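Local coordinates for extracellular invertase (Aspergillus kawachii, PDB 5XH8), which probably hydrolyses sucrose and transfers its fructosyl unit to build fructooligosaccharides such as 1-kestose, as a family 32 glycoside hydrolase, at residues 497-509 against 558-570. Sequence-based numbering, arbitrary orientation.
Sequences SIIVDRSNTSAAA and RFALSTWVRSWYA
Ile498 meets the ring of Phe559 obliquely, with its CB 3.8 Å from Phe559 CZ. Its CG1 lies beside the backbone N and touches the same ring end. Val500 follows on the same side of the strand and packs through CG2 on Leu561 CD2 at 4.1 Å. Strands 497-501 and 559-564 belong to different sheets, run nearly parallel at 12° and lie 9.0 Å apart, as the facing layers of the C-terminal beta-sandwich. Arg502 then reaches across, its chain bent at chi3 (-57°). Arg502 NH1 donates to Trp564 O at 2.9 Å, a straight bond (167°) on a carbonyl lone pair and in the guanidinium plane. Thr563 OG1 sits over one guanidinium face and bonds instead to Glu520, while Asp516 and the carbonyl of Ser518 hold the rest of the guanidinium. Thr505 turns CG2 onto Val565 CA, 3.8 Å away. Ser506 OG donates to Arg566 O at 2.7 Å, tilted from the carbonyl plane. Ala507 places CB 3.6 Å from CE2 of the Tyr569 ring. Glu485 accepts from the backbone N of both Ala507 and Trp568, bridging the two segments. Apolar packing between the strands thus gives way to a mix of side-chain-to-carbonyl bonds and small apolar contacts. The carbonyls of Trp564, at the strand end, and Arg566, just past it, each accept from a side chain of 497-509, and the acidic partner of Arg502 probably offsets its buried charge.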
ATOM      1  N   SER A 497      -5.209 -10.021  47.278  1.00 37.83           N
ATOM      2  CA  SER A 497      -5.387 -10.757  46.013  1.00 37.27           C
ATOM      3  C   SER A 497      -6.384 -11.891  46.117  1.00 38.00           C
ATOM      4  O   SER A 497      -6.510 -12.534  47.168  1.00 36.99           O
ATOM      5  CB  SER A 497      -4.066 -11.366  45.565  1.00 35.63           C
ATOM      6  OG  SER A 497      -3.125 -10.365  45.223  1.00 36.23           O
ATOM      7  N   ILE A 498      -7.095 -12.123  45.011  1.00 38.28           N
ATOM      8  CA  ILE A 498      -7.785 -13.384  44.761  1.00 36.47           C
ATOM      9  C   ILE A 498      -6.805 -14.296  44.036  1.00 36.58           C
ATOM     10  O   ILE A 498      -6.185 -13.888  43.042  1.00 37.34           O
ATOM     11  CB  ILE A 498      -9.033 -13.205  43.873  1.00 40.15           C
ATOM     12  CG1 ILE A 498     -10.014 -12.176  44.469  1.00 42.12           C
ATOM     13  CG2 ILE A 498      -9.700 -14.557  43.588  1.00 39.72           C
ATOM     14  CD1 ILE A 498     -11.064 -12.733  45.393  1.00 44.96           C
ATOM     15  N   ILE A 499      -6.698 -15.533  44.512  1.00 35.72           N
ATOM     16  CA  ILE A 499      -5.775 -16.535  43.990  1.00 35.00           C
ATOM     17  C   ILE A 499      -6.554 -17.773  43.530  1.00 32.34           C
ATOM     18  O   ILE A 499      -7.500 -18.191  44.178  1.00 29.91           O
ATOM     19  CB  ILE A 499      -4.759 -16.993  45.070  1.00 38.56           C
ATOM     20  CG1 ILE A 499      -4.048 -15.789  45.710  1.00 40.67           C
ATOM     21  CG2 ILE A 499      -3.751 -18.000  44.502  1.00 36.02           C
ATOM     22  CD1 ILE A 499      -3.233 -14.947  44.770  1.00 41.87           C
ATOM     23  N   VAL A 500      -6.169 -18.331  42.389  1.00 31.78           N
ATOM     24  CA  VAL A 500      -6.633 -19.642  41.979  1.00 30.71           C
ATOM     25  C   VAL A 500      -5.402 -20.547  42.059  1.00 31.13           C
ATOM     26  O   VAL A 500      -4.449 -20.406  41.277  1.00 30.13           O
ATOM     27  CB  VAL A 500      -7.252 -19.655  40.562  1.00 30.68           C
ATOM     28  CG1 VAL A 500      -7.849 -21.022  40.266  1.00 31.47           C
ATOM     29  CG2 VAL A 500      -8.331 -18.584  40.421  1.00 30.77           C
ATOM     30  N   ASP A 501      -5.409 -21.440  43.042  1.00 32.63           N
ATOM     31  CA  ASP A 501      -4.377 -22.487  43.153  1.00 33.82           C
ATOM     32  C   ASP A 501      -4.767 -23.684  42.272  1.00 31.10           C
ATOM     33  O   ASP A 501      -5.781 -24.360  42.513  1.00 32.50           O
ATOM     34  CB  ASP A 501      -4.248 -22.922  44.609  1.00 35.90           C
ATOM     35  CG  ASP A 501      -3.178 -23.986  44.833  1.00 37.51           C
ATOM     36  OD1 ASP A 501      -2.569 -24.551  43.884  1.00 35.32           O
ATOM     37  OD2 ASP A 501      -2.968 -24.267  46.023  1.00 41.59           O
ATOM     38  N   ARG A 502      -3.936 -23.951  41.269  1.00 29.69           N
ATOM     39  CA  ARG A 502      -4.169 -25.031  40.314  1.00 30.90           C
ATOM     40  C   ARG A 502      -3.161 -26.184  40.426  1.00 30.84           C
ATOM     41  O   ARG A 502      -3.168 -27.113  39.591  1.00 29.03           O
ATOM     42  CB  ARG A 502      -4.186 -24.451  38.876  1.00 29.94           C
ATOM     43  CG  ARG A 502      -5.378 -23.540  38.610  1.00 29.41           C
ATOM     44  CD  ARG A 502      -5.522 -23.175  37.137  1.00 29.40           C
ATOM     45  NE  ARG A 502      -4.297 -22.550  36.640  1.00 29.18           N
ATOM     46  CZ  ARG A 502      -3.931 -22.441  35.362  1.00 29.05           C
ATOM     47  NH1 ARG A 502      -4.708 -22.871  34.371  1.00 27.18           N
ATOM     48  NH2 ARG A 502      -2.770 -21.858  35.084  1.00 29.21           N
ATOM     49  N   SER A 503      -2.318 -26.163  41.460  1.00 29.98           N
ATOM     50  CA  SER A 503      -1.322 -27.221  41.632  1.00 31.02           C
ATOM     51  C   SER A 503      -1.925 -28.638  41.647  1.00 31.14           C
ATOM     52  O   SER A 503      -1.297 -29.550  41.161  1.00 33.48           O
ATOM     53  CB  SER A 503      -0.489 -26.990  42.897  1.00 32.35           C
ATOM     54  OG  SER A 503      -1.324 -26.960  44.041  1.00 31.90           O
ATOM     55  N   ASN A 504      -3.150 -28.806  42.139  1.00 32.35           N
ATOM     56  CA  ASN A 504      -3.810 -30.122  42.210  1.00 32.61           C
ATOM     57  C   ASN A 504      -5.026 -30.283  41.286  1.00 33.24           C
ATOM     58  O   ASN A 504      -5.728 -31.301  41.377  1.00 31.49           O
ATOM     59  CB  ASN A 504      -4.235 -30.367  43.680  1.00 36.07           C
ATOM     60  CG  ASN A 504      -4.540 -31.835  43.992  1.00 37.58           C
ATOM     61  OD1 ASN A 504      -5.573 -32.157  44.603  1.00 38.60           O
ATOM     62  ND2 ASN A 504      -3.645 -32.720  43.597  1.00 35.37           N
ATOM     63  N   THR A 505      -5.270 -29.304  40.387  1.00 32.43           N
ATOM     64  CA  THR A 505      -6.513 -29.220  39.597  1.00 28.35           C
ATOM     65  C   THR A 505      -6.683 -30.410  38.666  1.00 28.06           C
ATOM     66  O   THR A 505      -7.780 -30.961  38.570  1.00 26.66           O
ATOM     67  CB  THR A 505      -6.569 -27.909  38.754  1.00 29.89           C
ATOM     68  OG1 THR A 505      -6.715 -26.781  39.615  1.00 28.37           O
ATOM     69  CG2 THR A 505      -7.720 -27.910  37.752  1.00 29.34           C
ATOM     70  N   SER A 506      -5.598 -30.789  37.987  1.00 29.21           N
ATOM     71  CA  SER A 506      -5.649 -31.740  36.877  1.00 28.21           C
ATOM     72  C   SER A 506      -4.730 -32.950  37.029  1.00 28.56           C
ATOM     73  O   SER A 506      -3.516 -32.814  36.939  1.00 28.75           O
ATOM     74  CB  SER A 506      -5.285 -31.049  35.570  1.00 28.34           C
ATOM     75  OG  SER A 506      -5.489 -31.944  34.495  1.00 27.12           O
ATOM     76  N   ALA A 507      -5.325 -34.133  37.181  1.00 29.96           N
ATOM     77  CA  ALA A 507      -4.575 -35.401  37.136  1.00 33.11           C
ATOM     78  C   ALA A 507      -3.943 -35.648  35.761  1.00 33.33           C
ATOM     79  O   ALA A 507      -2.942 -36.354  35.662  1.00 32.48           O
ATOM     80  CB  ALA A 507      -5.471 -36.566  37.521  1.00 32.95           C
ATOM     81  N   ALA A 508      -4.519 -35.062  34.705  1.00 31.98           N
ATOM     82  CA  ALA A 508      -3.908 -35.119  33.365  1.00 31.61           C
ATOM     83  C   ALA A 508      -2.604 -34.342  33.250  1.00 29.70           C
ATOM     84  O   ALA A 508      -1.716 -34.733  32.488  1.00 28.83           O
ATOM     85  CB  ALA A 508      -4.897 -34.654  32.309  1.00 33.58           C
ATOM     86  N   ALA A 509      -2.455 -33.271  34.026  1.00 32.20           N
ATOM     87  CA  ALA A 509      -1.183 -32.511  34.070  1.00 33.92           C
ATOM     88  C   ALA A 509       0.021 -33.320  34.554  1.00 36.55           C
ATOM     89  O   ALA A 509       1.161 -32.931  34.304  1.00 35.32           O
ATOM     90  CB  ALA A 509      -1.335 -31.266  34.928  1.00 35.40           C
ATOM     91  N   ARG A 558     -16.648  -5.372  40.091  1.00 30.56           N
ATOM     92  CA  ARG A 558     -15.472  -4.625  39.631  1.00 33.53           C
ATOM     93  C   ARG A 558     -14.205  -5.462  39.448  1.00 33.10           C
ATOM     94  O   ARG A 558     -13.136  -4.915  39.276  1.00 34.91           O
ATOM     95  CB  ARG A 558     -15.177  -3.466  40.600  1.00 35.87           C
ATOM     96  CG  ARG A 558     -14.733  -3.880  41.996  1.00 37.50           C
ATOM     97  CD  ARG A 558     -14.922  -2.727  42.987  1.00 40.57           C
ATOM     98  NE  ARG A 558     -14.160  -2.921  44.227  1.00 40.68           N
ATOM     99  CZ  ARG A 558     -14.659  -2.947  45.470  1.00 43.09           C
ATOM    100  NH1 ARG A 558     -15.967  -2.802  45.710  1.00 45.25           N
ATOM    101  NH2 ARG A 558     -13.826  -3.121  46.495  1.00 41.02           N
ATOM    102  N   PHE A 559     -14.321  -6.781  39.473  1.00 32.81           N
ATOM    103  CA  PHE A 559     -13.161  -7.651  39.429  1.00 31.96           C
ATOM    104  C   PHE A 559     -13.507  -8.862  38.602  1.00 30.10           C
ATOM    105  O   PHE A 559     -14.594  -9.409  38.754  1.00 30.91           O
ATOM    106  CB  PHE A 559     -12.780  -8.104  40.822  1.00 31.22           C
ATOM    107  CG  PHE A 559     -11.649  -9.071  40.854  1.00 28.38           C
ATOM    108  CD1 PHE A 559     -11.884 -10.444  40.773  1.00 29.21           C
ATOM    109  CD2 PHE A 559     -10.355  -8.626  40.966  1.00 28.81           C
ATOM    110  CE1 PHE A 559     -10.832 -11.344  40.803  1.00 28.32           C
ATOM    111  CE2 PHE A 559      -9.300  -9.516  41.003  1.00 29.59           C
ATOM    112  CZ  PHE A 559      -9.542 -10.880  40.937  1.00 29.40           C
ATOM    113  N   ALA A 560     -12.577  -9.264  37.734  1.00 29.65           N
ATOM    114  CA  ALA A 560     -12.690 -10.528  36.993  1.00 28.87           C
ATOM    115  C   ALA A 560     -11.344 -11.191  36.814  1.00 26.98           C
ATOM    116  O   ALA A 560     -10.372 -10.531  36.460  1.00 25.22           O
ATOM    117  CB  ALA A 560     -13.357 -10.316  35.634  1.00 28.59           C
ATOM    118  N   LEU A 561     -11.313 -12.505  37.044  1.00 28.44           N
ATOM    119  CA  LEU A 561     -10.123 -13.335  36.878  1.00 28.98           C
ATOM    120  C   LEU A 561     -10.560 -14.685  36.289  1.00 28.62           C
ATOM    121  O   LEU A 561     -11.379 -15.394  36.902  1.00 27.97           O
ATOM    122  CB  LEU A 561      -9.445 -13.568  38.215  1.00 30.72           C
ATOM    123  CG  LEU A 561      -8.298 -14.593  38.299  1.00 34.14           C
ATOM    124  CD1 LEU A 561      -7.165 -14.273  37.368  1.00 35.52           C
ATOM    125  CD2 LEU A 561      -7.750 -14.635  39.714  1.00 37.18           C
ATOM    126  N   SER A 562     -10.022 -15.039  35.122  1.00 26.39           N
ATOM    127  CA  SER A 562     -10.470 -16.238  34.409  1.00 26.90           C
ATOM    128  C   SER A 562      -9.312 -17.119  33.991  1.00 25.57           C
ATOM    129  O   SER A 562      -8.230 -16.634  33.673  1.00 25.78           O
ATOM    130  CB  SER A 562     -11.330 -15.859  33.202  1.00 27.69           C
ATOM    131  OG  SER A 562     -12.250 -14.849  33.554  1.00 28.27           O
ATOM    132  N   THR A 563      -9.555 -18.423  33.977  1.00 25.28           N
ATOM    133  CA  THR A 563      -8.495 -19.383  33.728  1.00 25.25           C
ATOM    134  C   THR A 563      -9.057 -20.724  33.299  1.00 24.13           C
ATOM    135  O   THR A 563     -10.280 -20.885  33.205  1.00 23.78           O
ATOM    136  CB  THR A 563      -7.586 -19.533  34.971  1.00 27.15           C
ATOM    137  OG1 THR A 563      -6.451 -20.353  34.654  1.00 26.42           O
ATOM    138  CG2 THR A 563      -8.375 -20.157  36.152  1.00 27.74           C
ATOM    139  N   TRP A 564      -8.150 -21.667  33.017  1.00 24.83           N
ATOM    140  CA  TRP A 564      -8.485 -23.040  32.644  1.00 23.97           C
ATOM    141  C   TRP A 564      -8.382 -23.971  33.862  1.00 24.97           C
ATOM    142  O   TRP A 564      -7.351 -23.987  34.547  1.00 23.23           O
ATOM    143  CB  TRP A 564      -7.545 -23.543  31.540  1.00 25.61           C
ATOM    144  CG  TRP A 564      -7.690 -22.789  30.262  1.00 24.71           C
ATOM    145  CD1 TRP A 564      -6.844 -21.850  29.772  1.00 26.24           C
ATOM    146  CD2 TRP A 564      -8.766 -22.900  29.324  1.00 24.78           C
ATOM    147  NE1 TRP A 564      -7.332 -21.350  28.579  1.00 26.49           N
ATOM    148  CE2 TRP A 564      -8.504 -21.990  28.277  1.00 25.58           C
ATOM    149  CE3 TRP A 564      -9.906 -23.705  29.249  1.00 24.63           C
ATOM    150  CZ2 TRP A 564      -9.366 -21.833  27.179  1.00 24.48           C
ATOM    151  CZ3 TRP A 564     -10.779 -23.544  28.151  1.00 25.58           C
ATOM    152  CH2 TRP A 564     -10.492 -22.609  27.130  1.00 24.67           C
ATOM    153  N   VAL A 565      -9.450 -24.723  34.122  1.00 25.74           N
ATOM    154  CA  VAL A 565      -9.464 -25.714  35.200  1.00 27.33           C
ATOM    155  C   VAL A 565      -9.755 -27.092  34.611  1.00 27.52           C
ATOM    156  O   VAL A 565     -10.885 -27.534  34.546  1.00 29.46           O
ATOM    157  CB  VAL A 565     -10.405 -25.323  36.366  1.00 27.64           C
ATOM    158  CG1 VAL A 565      -9.765 -24.218  37.177  1.00 26.97           C
ATOM    159  CG2 VAL A 565     -11.794 -24.904  35.902  1.00 28.93           C
ATOM    160  N   ARG A 566      -8.695 -27.754  34.157  1.00 25.72           N
ATOM    161  CA  ARG A 566      -8.853 -28.925  33.328  1.00 26.40           C
ATOM    162  C   ARG A 566      -8.835 -30.227  34.175  1.00 27.51           C
ATOM    163  O   ARG A 566      -7.957 -31.072  34.021  1.00 27.13           O
ATOM    164  CB  ARG A 566      -7.815 -28.883  32.194  1.00 28.35           C
ATOM    165  CG  ARG A 566      -8.175 -27.807  31.153  1.00 30.21           C
ATOM    166  CD  ARG A 566      -7.479 -27.881  29.778  1.00 33.63           C
ATOM    167  NE  ARG A 566      -6.361 -27.005  29.800  1.00 35.99           N
ATOM    168  CZ  ARG A 566      -6.093 -25.933  29.056  1.00 30.43           C
ATOM    169  NH1 ARG A 566      -6.781 -25.524  27.980  1.00 31.69           N
ATOM    170  NH2 ARG A 566      -4.991 -25.301  29.398  1.00 27.70           N
ATOM    171  N   SER A 567      -9.841 -30.376  35.042  1.00 28.03           N
ATOM    172  CA  SER A 567      -9.981 -31.592  35.856  1.00 28.93           C
ATOM    173  C   SER A 567     -10.387 -32.765  34.960  1.00 29.04           C
ATOM    174  O   SER A 567     -11.162 -32.606  33.998  1.00 28.86           O
ATOM    175  CB  SER A 567     -10.975 -31.388  37.015  1.00 28.28           C
ATOM    176  OG  SER A 567     -12.317 -31.416  36.568  1.00 30.15           O
ATOM    177  N   TRP A 568      -9.842 -33.938  35.283  1.00 28.63           N
ATOM    178  CA  TRP A 568     -10.082 -35.173  34.544  1.00 29.31           C
ATOM    179  C   TRP A 568     -11.259 -36.028  35.051  1.00 30.06           C
ATOM    180  O   TRP A 568     -12.095 -36.442  34.247  1.00 29.21           O
ATOM    181  CB  TRP A 568      -8.803 -36.029  34.558  1.00 29.37           C
ATOM    182  CG  TRP A 568      -9.001 -37.334  33.876  1.00 29.71           C
ATOM    183  CD1 TRP A 568      -9.246 -38.542  34.470  1.00 29.69           C
ATOM    184  CD2 TRP A 568      -9.005 -37.572  32.464  1.00 30.22           C
ATOM    185  NE1 TRP A 568      -9.402 -39.509  33.511  1.00 30.36           N
ATOM    186  CE2 TRP A 568      -9.269 -38.947  32.274  1.00 29.44           C
ATOM    187  CE3 TRP A 568      -8.822 -36.757  31.339  1.00 29.88           C
ATOM    188  CZ2 TRP A 568      -9.328 -39.529  31.009  1.00 30.83           C
ATOM    189  CZ3 TRP A 568      -8.895 -37.335  30.074  1.00 29.12           C
ATOM    190  CH2 TRP A 568      -9.141 -38.704  29.921  1.00 30.18           C
ATOM    191  N   TYR A 569     -11.267 -36.338  36.352  1.00 30.46           N
ATOM    192  CA  TYR A 569     -12.118 -37.402  36.913  1.00 32.35           C
ATOM    193  C   TYR A 569     -13.577 -36.958  36.993  1.00 32.37           C
ATOM    194  O   TYR A 569     -13.876 -35.829  37.382  1.00 29.13           O
ATOM    195  CB  TYR A 569     -11.617 -37.857  38.319  1.00 33.50           C
ATOM    196  CG  TYR A 569     -10.365 -38.704  38.291  1.00 33.47           C
ATOM    197  CD1 TYR A 569     -10.424 -40.060  37.951  1.00 34.83           C
ATOM    198  CD2 TYR A 569      -9.113 -38.166  38.603  1.00 35.68           C
ATOM    199  CE1 TYR A 569      -9.272 -40.851  37.909  1.00 33.72           C
ATOM    200  CE2 TYR A 569      -7.955 -38.957  38.570  1.00 35.27           C
ATOM    201  CZ  TYR A 569      -8.052 -40.301  38.219  1.00 33.51           C
ATOM    202  OH  TYR A 569      -6.929 -41.083  38.166  1.00 33.02           O
ATOM    203  N   ALA A 570     -14.475 -37.864  36.624  1.00 33.06           N
ATOM    204  CA  ALA A 570     -15.912 -37.615  36.627  1.00 35.09           C
ATOM    205  C   ALA A 570     -16.403 -37.099  37.992  1.00 37.88           C
ATOM    206  O   ALA A 570     -17.253 -36.196  38.041  1.00 36.90           O
ATOM    207  CB  ALA A 570     -16.664 -38.871  36.216  1.00 33.31           C
TER